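Long-range contacts in possible galactose mutarotase (PDB 4RNL), which is of unconfirmed function but probably interconverts the alpha and beta anomers of galactose or a related aldose: residues 148-153 with 167-172; 188-193 with 293-298; 255-260 with 269-274. All blocks are in the same frame, centred on the assembly; numbering follows the deposited sequence.

Contact 1 (148-153 with 167-172); sequences GALDVR and SCATTD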
loop_
_atom_site.group_PDB
_atom_site.type_symbol
_atom_site.label_atom_id
_atom_site.label_comp_id
_atom_site.label_asym_id
_atom_site.label_seq_id
_atom_site.Cartn_x
_atom_site.Cartn_y
_atom_site.Cartn_z
ATOM N N GLY A 148 2.639 20.362 11.114
ATOM C CA GLY A 148 3.739 20.510 10.179
ATOM C C GLY A 148 3.321 20.381 8.731
ATOM O O GLY A 148 2.504 19.525 8.379
ATOM N N ALA A 149 3.881 21.240 7.883
ATOM C CA ALA A 149 3.698 21.089 6.442
ATOM C C ALA A 149 4.644 20.000 5.954
ATOM O O ALA A 149 5.863 20.104 6.129
ATOM C CB ALA A 149 3.990 22.399 5.733
ATOM N N LEU A 150 4.087 18.960 5.343
ATOM C CA LEU A 150 4.880 17.819 4.889
ATOM C C LEU A 150 5.007 17.846 3.368
ATOM O O LEU A 150 4.018 17.700 2.656
ATOM C CB LEU A 150 4.245 16.503 5.353
ATOM C CG LEU A 150 5.079 15.239 5.124
ATOM C CD1 LEU A 150 6.281 15.200 6.074
ATOM C CD2 LEU A 150 4.232 13.978 5.270
ATOM N N ASP A 151 6.233 18.042 2.886
ATOM C CA ASP A 151 6.532 18.092 1.456
ATOM C C ASP A 151 6.822 16.672 0.983
ATOM O O ASP A 151 7.861 16.106 1.321
ATOM C CB ASP A 151 7.756 18.987 1.234
ATOM C CG ASP A 151 7.971 19.350 -0.229
ATOM O OD1 ASP A 151 7.268 18.805 -1.093
ATOM O OD2 ASP A 151 8.850 20.187 -0.518
ATOM N N VAL A 152 5.908 16.090 0.208
ATOM C CA VAL A 152 5.981 14.663 -0.115
ATOM C C VAL A 152 6.181 14.414 -1.599
ATOM O O VAL A 152 5.516 15.034 -2.432
ATOM C CB VAL A 152 4.686 13.920 0.307
ATOM C CG1 VAL A 152 4.798 12.414 0.017
ATOM C CG2 VAL A 152 4.379 14.165 1.772
ATOM N N ARG A 153 7.090 13.496 -1.926
ATOM C CA ARG A 153 7.275 13.046 -3.300
ATOM C C ARG A 153 7.254 11.531 -3.327
ATOM O O ARG A 153 7.931 10.879 -2.534
ATOM C CB ARG A 153 8.610 13.538 -3.872
ATOM C CG ARG A 153 8.600 14.990 -4.260
ATOM C CD ARG A 153 9.911 15.423 -4.879
ATOM N NE ARG A 153 9.787 16.781 -5.406
ATOM C CZ ARG A 153 9.842 17.877 -4.657
ATOM N NH1 ARG A 153 10.027 17.779 -3.346
ATOM N NH2 ARG A 153 9.711 19.071 -5.221
ATOM N N SER A 167 9.145 6.639 -1.629
ATOM C CA SER A 167 8.423 7.754 -1.025
ATOM C C SER A 167 9.402 8.598 -0.212
ATOM O O SER A 167 10.156 8.062 0.599
ATOM C CB SER A 167 7.284 7.241 -0.138
ATOM O OG SER A 167 6.484 6.292 -0.841
ATOM N N CYS A 168 9.415 9.907 -0.457
ATOM C CA CYS A 168 10.339 10.813 0.225
ATOM C C CYS A 168 9.552 11.950 0.864
ATOM O O CYS A 168 8.531 12.378 0.317
ATOM C CB CYS A 168 11.356 11.395 -0.765
ATOM S SG CYS A 168 12.522 10.187 -1.455
ATOM N N ALA A 169 10.008 12.441 2.015
ATOM C CA ALA A 169 9.338 13.588 2.624
ATOM C C ALA A 169 10.254 14.410 3.499
ATOM O O ALA A 169 11.211 13.889 4.070
ATOM C CB ALA A 169 8.121 13.147 3.429
ATOM N N THR A 170 9.948 15.700 3.605
ATOM C CA THR A 170 10.551 16.563 4.620
ATOM C C THR A 170 9.429 17.353 5.268
ATOM O O THR A 170 8.340 17.457 4.704
ATOM C CB THR A 170 11.587 17.539 4.034
ATOM O OG1 THR A 170 10.958 18.371 3.049
ATOM C CG2 THR A 170 12.757 16.782 3.404
ATOM N N THR A 171 9.693 17.916 6.442
ATOM C CA THR A 171 8.662 18.627 7.192
ATOM C C THR A 171 9.205 19.928 7.755
ATOM O O THR A 171 10.407 20.041 7.990
ATOM C CB THR A 171 8.122 17.754 8.342
ATOM O OG1 THR A 171 7.002 18.407 8.954
ATOM C CG2 THR A 171 9.209 17.505 9.396
ATOM N N ASP A 172 8.341 20.923 7.960
ATOM C CA ASP A 172 8.794 22.166 8.593
ATOM C C ASP A 172 8.539 22.204 10.105
ATOM O O ASP A 172 8.864 23.185 10.782
ATOM C CB ASP A 172 8.239 23.422 7.886
ATOM C CG ASP A 172 6.734 23.599 8.054
ATOM O OD1 ASP A 172 6.089 22.807 8.776
ATOM O OD2 ASP A 172 6.192 24.559 7.460
#
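L150 and T171 face each other as a non-hydrogen-bonded pair near the open end of the antiparallel beta hairpin of strands 150-159 and 162-171, part of the large sheet in this galactose mutarotase-type beta sandwich. The hairpin illustrates how one strand pair can have a dense face and a loose one. On the dense face lie L150, V152, A169 and T171. L150 carries it: CG stands anti to the backbone N (chi1 -171°), and chi2 of 71° then sets L150 CD1 3.8 Å from A169 CB and 3.9 Å from T171 CB. An alanine here would probably open a gap beside A169 CB and T171 CB and leave L326, which closes over both L150 and T171, without part of its packing surface. V152 adds a more distant touch, its CG2 lying 4.2 Å from A169 CB.

The other face, with D151, R153, C168 and T170, is looser and more open to solvent, most of all at R153 and T170. D151 CB merely passes T170 OG1 at 3.7 Å, and D151 OD1 is held by H136 of the neighbouring strand 132-139. R153 NH1 stands 3.7 Å from D151 OD1, a long salt bridge of charges alone, since the oxygen lies well out of the guanidinium plane. Backbone hydrogen bonds join D151 with T170 and R153 with C168 in both directions. Beyond the strands the pairing is finished by a side chain: A149 N donates to D172 OD1 at 2.9 Å, approaching from above the carboxylate plane, 44° out of it, while D172 N returns a bond to A149 O at 3.2 Å.

Contact 2 (188-193 with 293-298); sequences GGDGSG and GTSGVP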
loop_
_atom_site.group_PDB
_atom_site.type_symbol
_atom_site.label_atom_id
_atom_site.label_comp_id
_atom_site.label_asym_id
_atom_site.label_seq_id
_atom_site.Cartn_x
_atom_site.Cartn_y
_atom_site.Cartn_z
ATOM N N GLY A 188 -3.665 -14.548 -10.047
ATOM C CA GLY A 188 -4.393 -15.311 -11.053
ATOM C C GLY A 188 -5.304 -14.419 -11.881
ATOM O O GLY A 188 -5.985 -14.884 -12.803
ATOM N N GLY A 189 -5.309 -13.130 -11.555
ATOM C CA GLY A 189 -6.187 -12.163 -12.209
ATOM C C GLY A 189 -7.255 -11.655 -11.255
ATOM O O GLY A 189 -7.796 -12.436 -10.466
ATOM N N ASP A 190 -7.582 -10.363 -11.323
ATOM C CA ASP A 190 -8.502 -9.770 -10.343
ATOM C C ASP A 190 -9.904 -10.352 -10.436
ATOM O O ASP A 190 -10.676 -10.274 -9.483
ATOM C CB ASP A 190 -8.563 -8.241 -10.475
ATOM C CG ASP A 190 -9.257 -7.795 -11.736
ATOM O OD1 ASP A 190 -8.739 -8.099 -12.836
ATOM O OD2 ASP A 190 -10.325 -7.136 -11.644
ATOM N N GLY A 191 -10.238 -10.944 -11.575
ATOM C CA GLY A 191 -11.558 -11.534 -11.737
ATOM C C GLY A 191 -11.590 -13.033 -11.506
ATOM O O GLY A 191 -12.601 -13.680 -11.782
ATOM N N SER A 192 -10.499 -13.599 -10.990
ATOM C CA SER A 192 -10.383 -15.066 -10.928
ATOM C C SER A 192 -10.977 -15.699 -9.676
ATOM O O SER A 192 -10.883 -16.914 -9.487
ATOM C CB SER A 192 -8.922 -15.507 -11.074
ATOM O OG SER A 192 -8.143 -15.037 -9.979
ATOM N N GLY A 193 -11.581 -14.891 -8.815
ATOM C CA GLY A 193 -12.179 -15.424 -7.601
ATOM C C GLY A 193 -11.268 -15.198 -6.411
ATOM O O GLY A 193 -10.588 -14.173 -6.342
ATOM N N GLY A 293 -15.202 -4.961 -10.489
ATOM C CA GLY A 293 -13.827 -4.529 -10.696
ATOM C C GLY A 293 -13.450 -4.357 -12.152
ATOM O O GLY A 293 -14.299 -4.508 -13.039
ATOM N N THR A 294 -12.178 -4.057 -12.414
ATOM C CA THR A 294 -11.775 -3.698 -13.774
ATOM C C THR A 294 -11.989 -4.816 -14.769
ATOM O O THR A 294 -12.313 -4.567 -15.923
ATOM C CB THR A 294 -10.317 -3.220 -13.866
ATOM O OG1 THR A 294 -9.439 -4.343 -13.976
ATOM C CG2 THR A 294 -9.981 -2.451 -12.663
ATOM N N SER A 295 -11.825 -6.058 -14.328
ATOM C CA SER A 295 -12.042 -7.178 -15.244
ATOM C C SER A 295 -13.515 -7.572 -15.372
ATOM O O SER A 295 -13.834 -8.598 -15.977
ATOM C CB SER A 295 -11.163 -8.377 -14.881
ATOM O OG SER A 295 -9.794 -8.033 -15.017
ATOM N N GLY A 296 -14.408 -6.750 -14.824
ATOM C CA GLY A 296 -15.843 -6.941 -15.016
ATOM C C GLY A 296 -16.509 -7.968 -14.112
ATOM O O GLY A 296 -17.659 -8.363 -14.344
ATOM N N VAL A 297 -15.796 -8.388 -13.071
ATOM C CA VAL A 297 -16.281 -9.398 -12.143
ATOM C C VAL A 297 -16.454 -8.746 -10.779
ATOM O O VAL A 297 -15.574 -8.018 -10.335
ATOM C CB VAL A 297 -15.263 -10.560 -12.023
ATOM C CG1 VAL A 297 -15.734 -11.580 -11.003
ATOM C CG2 VAL A 297 -15.042 -11.222 -13.375
ATOM N N PRO A 298 -17.599 -8.982 -10.124
ATOM C CA PRO A 298 -17.780 -8.457 -8.763
ATOM C C PRO A 298 -16.809 -9.084 -7.770
ATOM O O PRO A 298 -16.568 -10.296 -7.821
ATOM C CB PRO A 298 -19.229 -8.834 -8.414
ATOM C CG PRO A 298 -19.627 -9.887 -9.415
ATOM C CD PRO A 298 -18.826 -9.604 -10.657
HETATM O O HOH W 1 -13.166 -7.720 -11.852
#
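D190 meets S295 where two loops, each bent by a type I beta turn (G189 to S192 and G293 to G296), come together, an example of one carboxylate tying together loops far apart in sequence. Residues 188-193 follow strand 180-185 and residues 293-298 precede strand 305-310. Direct hydrogen bonds come first. S295 N donates to D190 OD2 at 3.3 Å, meeting the syn lone pair of that oxygen. S295 OG donates to D190 OD1, although the modelled 2.4 Å is so short that the exact placing of these two atoms is doubtful.

A water-mediated link runs alongside. One water donates to D190 OD2 at 2.9 Å and accepts from V297 N at 3.0 Å, carrying the carboxylate's hold two residues past S295.

The apolar part is slight: V297 CB lies 3.8 Å from G191 CA. V297 CG2 touches G191 O in plain van der Waals contact, and a CB on G191 would clash with that methyl group. Within its own turn S192 bonds twice to G189 O, through N and OG.

Y299 OH also bonds D190 OD2, and Q59 of strand 57-59, weakly at OD1 and through the backbone, ties the acid to the five-strand sheet. Around this buried carboxylate the chemistry implies an acid that is probably ionised, its charge offset by N-H and O-H donors, S295 OG being the doubtful one.

Contact 3 (255-260 with 269-274); sequences PRTVAE and ALALAT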
loop_
_atom_site.group_PDB
_atom_site.type_symbol
_atom_site.label_atom_id
_atom_site.label_comp_id
_atom_site.label_asym_id
_atom_site.label_seq_id
_atom_site.Cartn_x
_atom_site.Cartn_y
_atom_site.Cartn_z
ATOM N N PRO A 255 16.402 -1.848 0.439
ATOM C CA PRO A 255 15.329 -2.843 0.487
ATOM C C PRO A 255 15.860 -4.270 0.390
ATOM O O PRO A 255 16.915 -4.507 -0.205
ATOM C CB PRO A 255 14.477 -2.499 -0.739
ATOM C CG PRO A 255 15.415 -1.782 -1.666
ATOM C CD PRO A 255 16.354 -1.024 -0.783
ATOM N N ARG A 256 15.135 -5.208 0.994
ATOM C CA ARG A 256 15.443 -6.628 0.862
ATOM C C ARG A 256 14.128 -7.369 0.717
ATOM O O ARG A 256 13.087 -6.874 1.158
ATOM C CB ARG A 256 16.248 -7.141 2.071
ATOM C CG ARG A 256 15.428 -7.457 3.344
ATOM C CD ARG A 256 14.724 -6.239 3.942
ATOM N NE ARG A 256 14.394 -6.420 5.365
ATOM C CZ ARG A 256 13.631 -5.585 6.069
ATOM N NH1 ARG A 256 13.398 -5.818 7.351
ATOM N NH2 ARG A 256 13.100 -4.518 5.488
ATOM N N THR A 257 14.159 -8.537 0.081
ATOM C CA THR A 257 12.938 -9.320 -0.131
ATOM C C THR A 257 12.372 -9.770 1.212
ATOM O O THR A 257 13.082 -10.384 2.011
ATOM C CB THR A 257 13.228 -10.556 -0.983
ATOM O OG1 THR A 257 13.756 -10.137 -2.249
ATOM C CG2 THR A 257 11.955 -11.377 -1.202
ATOM N N VAL A 258 11.106 -9.459 1.467
ATOM C CA VAL A 258 10.485 -9.806 2.752
ATOM C C VAL A 258 9.245 -10.665 2.559
ATOM O O VAL A 258 8.729 -11.251 3.518
ATOM C CB VAL A 258 10.079 -8.556 3.556
ATOM C CG1 VAL A 258 11.321 -7.731 3.939
ATOM C CG2 VAL A 258 9.076 -7.717 2.760
ATOM N N ALA A 259 8.763 -10.745 1.322
ATOM C CA ALA A 259 7.567 -11.530 1.048
ATOM C C ALA A 259 7.644 -12.135 -0.332
ATOM O O ALA A 259 8.096 -11.485 -1.279
ATOM C CB ALA A 259 6.320 -10.668 1.174
ATOM N N GLU A 260 7.194 -13.381 -0.447
ATOM C CA GLU A 260 7.066 -14.034 -1.751
ATOM C C GLU A 260 5.671 -14.602 -1.856
ATOM O O GLU A 260 5.272 -15.427 -1.032
ATOM C CB GLU A 260 8.107 -15.153 -1.901
ATOM C CG GLU A 260 9.547 -14.628 -1.993
ATOM C CD GLU A 260 10.581 -15.735 -1.938
ATOM O OE1 GLU A 260 10.233 -16.856 -1.511
ATOM O OE2 GLU A 260 11.744 -15.486 -2.323
ATOM N N ALA A 269 4.443 -15.075 -9.950
ATOM C CA ALA A 269 5.106 -14.930 -8.657
ATOM C C ALA A 269 5.440 -13.475 -8.404
ATOM O O ALA A 269 5.787 -12.741 -9.330
ATOM C CB ALA A 269 6.376 -15.766 -8.618
ATOM N N LEU A 270 5.346 -13.072 -7.140
ATOM C CA LEU A 270 5.752 -11.741 -6.705
ATOM C C LEU A 270 6.773 -11.861 -5.593
ATOM O O LEU A 270 6.573 -12.626 -4.642
ATOM C CB LEU A 270 4.549 -10.978 -6.158
ATOM C CG LEU A 270 4.842 -9.675 -5.407
ATOM C CD1 LEU A 270 5.333 -8.594 -6.372
ATOM C CD2 LEU A 270 3.593 -9.218 -4.687
ATOM N N ALA A 271 7.867 -11.119 -5.728
ATOM C CA ALA A 271 8.818 -10.931 -4.637
ATOM C C ALA A 271 8.730 -9.473 -4.228
ATOM O O ALA A 271 8.947 -8.573 -5.051
ATOM C CB ALA A 271 10.235 -11.281 -5.086
ATOM N N LEU A 272 8.400 -9.240 -2.963
ATOM C CA LEU A 272 8.205 -7.892 -2.443
ATOM C C LEU A 272 9.403 -7.534 -1.578
ATOM O O LEU A 272 9.687 -8.230 -0.593
ATOM C CB LEU A 272 6.932 -7.858 -1.576
ATOM C CG LEU A 272 6.436 -6.488 -1.099
ATOM C CD1 LEU A 272 6.105 -5.613 -2.286
ATOM C CD2 LEU A 272 5.222 -6.597 -0.184
ATOM N N ALA A 273 10.101 -6.459 -1.937
ATOM C CA ALA A 273 11.269 -6.008 -1.174
ATOM C C ALA A 273 10.991 -4.637 -0.587
ATOM O O ALA A 273 10.316 -3.818 -1.216
ATOM C CB ALA A 273 12.502 -5.977 -2.050
ATOM N N THR A 274 11.501 -4.379 0.618
ATOM C CA THR A 274 11.211 -3.109 1.269
ATOM C C THR A 274 12.262 -2.709 2.287
ATOM O O THR A 274 13.019 -3.542 2.785
ATOM C CB THR A 274 9.821 -3.128 1.957
ATOM O OG1 THR A 274 9.454 -1.800 2.353
ATOM C CG2 THR A 274 9.825 -4.041 3.188
#
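R256 and T274 pair across the end of a beta hairpin, where one carbonyl oxygen is gripped twice. T274 O accepts R256 N at 3.2 Å and R256 NH2 at 2.9 Å, from opposite faces of its carbonyl plane, while lying almost in the guanidinium plane. CG of the arginine sits between the backbone N and the carbonyl carbon (chi1 80°), and a bend at chi2 (-63°) turns CD back toward T274. T274 N answers with a bond to R256 O.

Beside this pair the strands show a classic beta bulge. V258 N and A259 N both donate to L272 O, the first at 2.8 Å and nearly straight, the second at 3.3 Å; L272 N returns to A259 O. At the bulge V258 CG2 meets T274 CG2 at 3.8 Å, the side chains crossing obliquely. V258 CG1 lies 3.5 Å above one face of the R256 guanidinium, toward its rim. A259 CB rests 4.0 Å from L272 CB.

A second shell fixes these groups: R256 NH1 bonds D248 O, NH2 also E276 O, and T274 OG1 is held by T336 OG1 and E276 N. Strand 268-274 lies between strands 256-262 and 332-342 in the large sheet, and strand 199-202 flanks 256-262 beyond. On the face carrying A259 and T274, L272 packs on L279, L307 and T309 of strands 278-282 and 305-310, in the sandwich's second sheet.

Contacts 1 and 3 are two hairpins of the same nine-strand sheet, with strand 332-342 running between them; their centres are 26 Å apart and their nearest atoms about 9 Å. Contact 2 is of another kind, a loop-to-loop junction. Its centre stands 24 Å from that of contact 3, with about 8 Å between nearest atoms, and 36 Å from that of contact 1, across the middle of the chain. In sequence contact 1 is complete before contact 2 begins, and the hairpin of contact 3 falls between the two loops of contact 2. None can be assigned to the sugar-binding pocket expected of an aldose 1-epimerase.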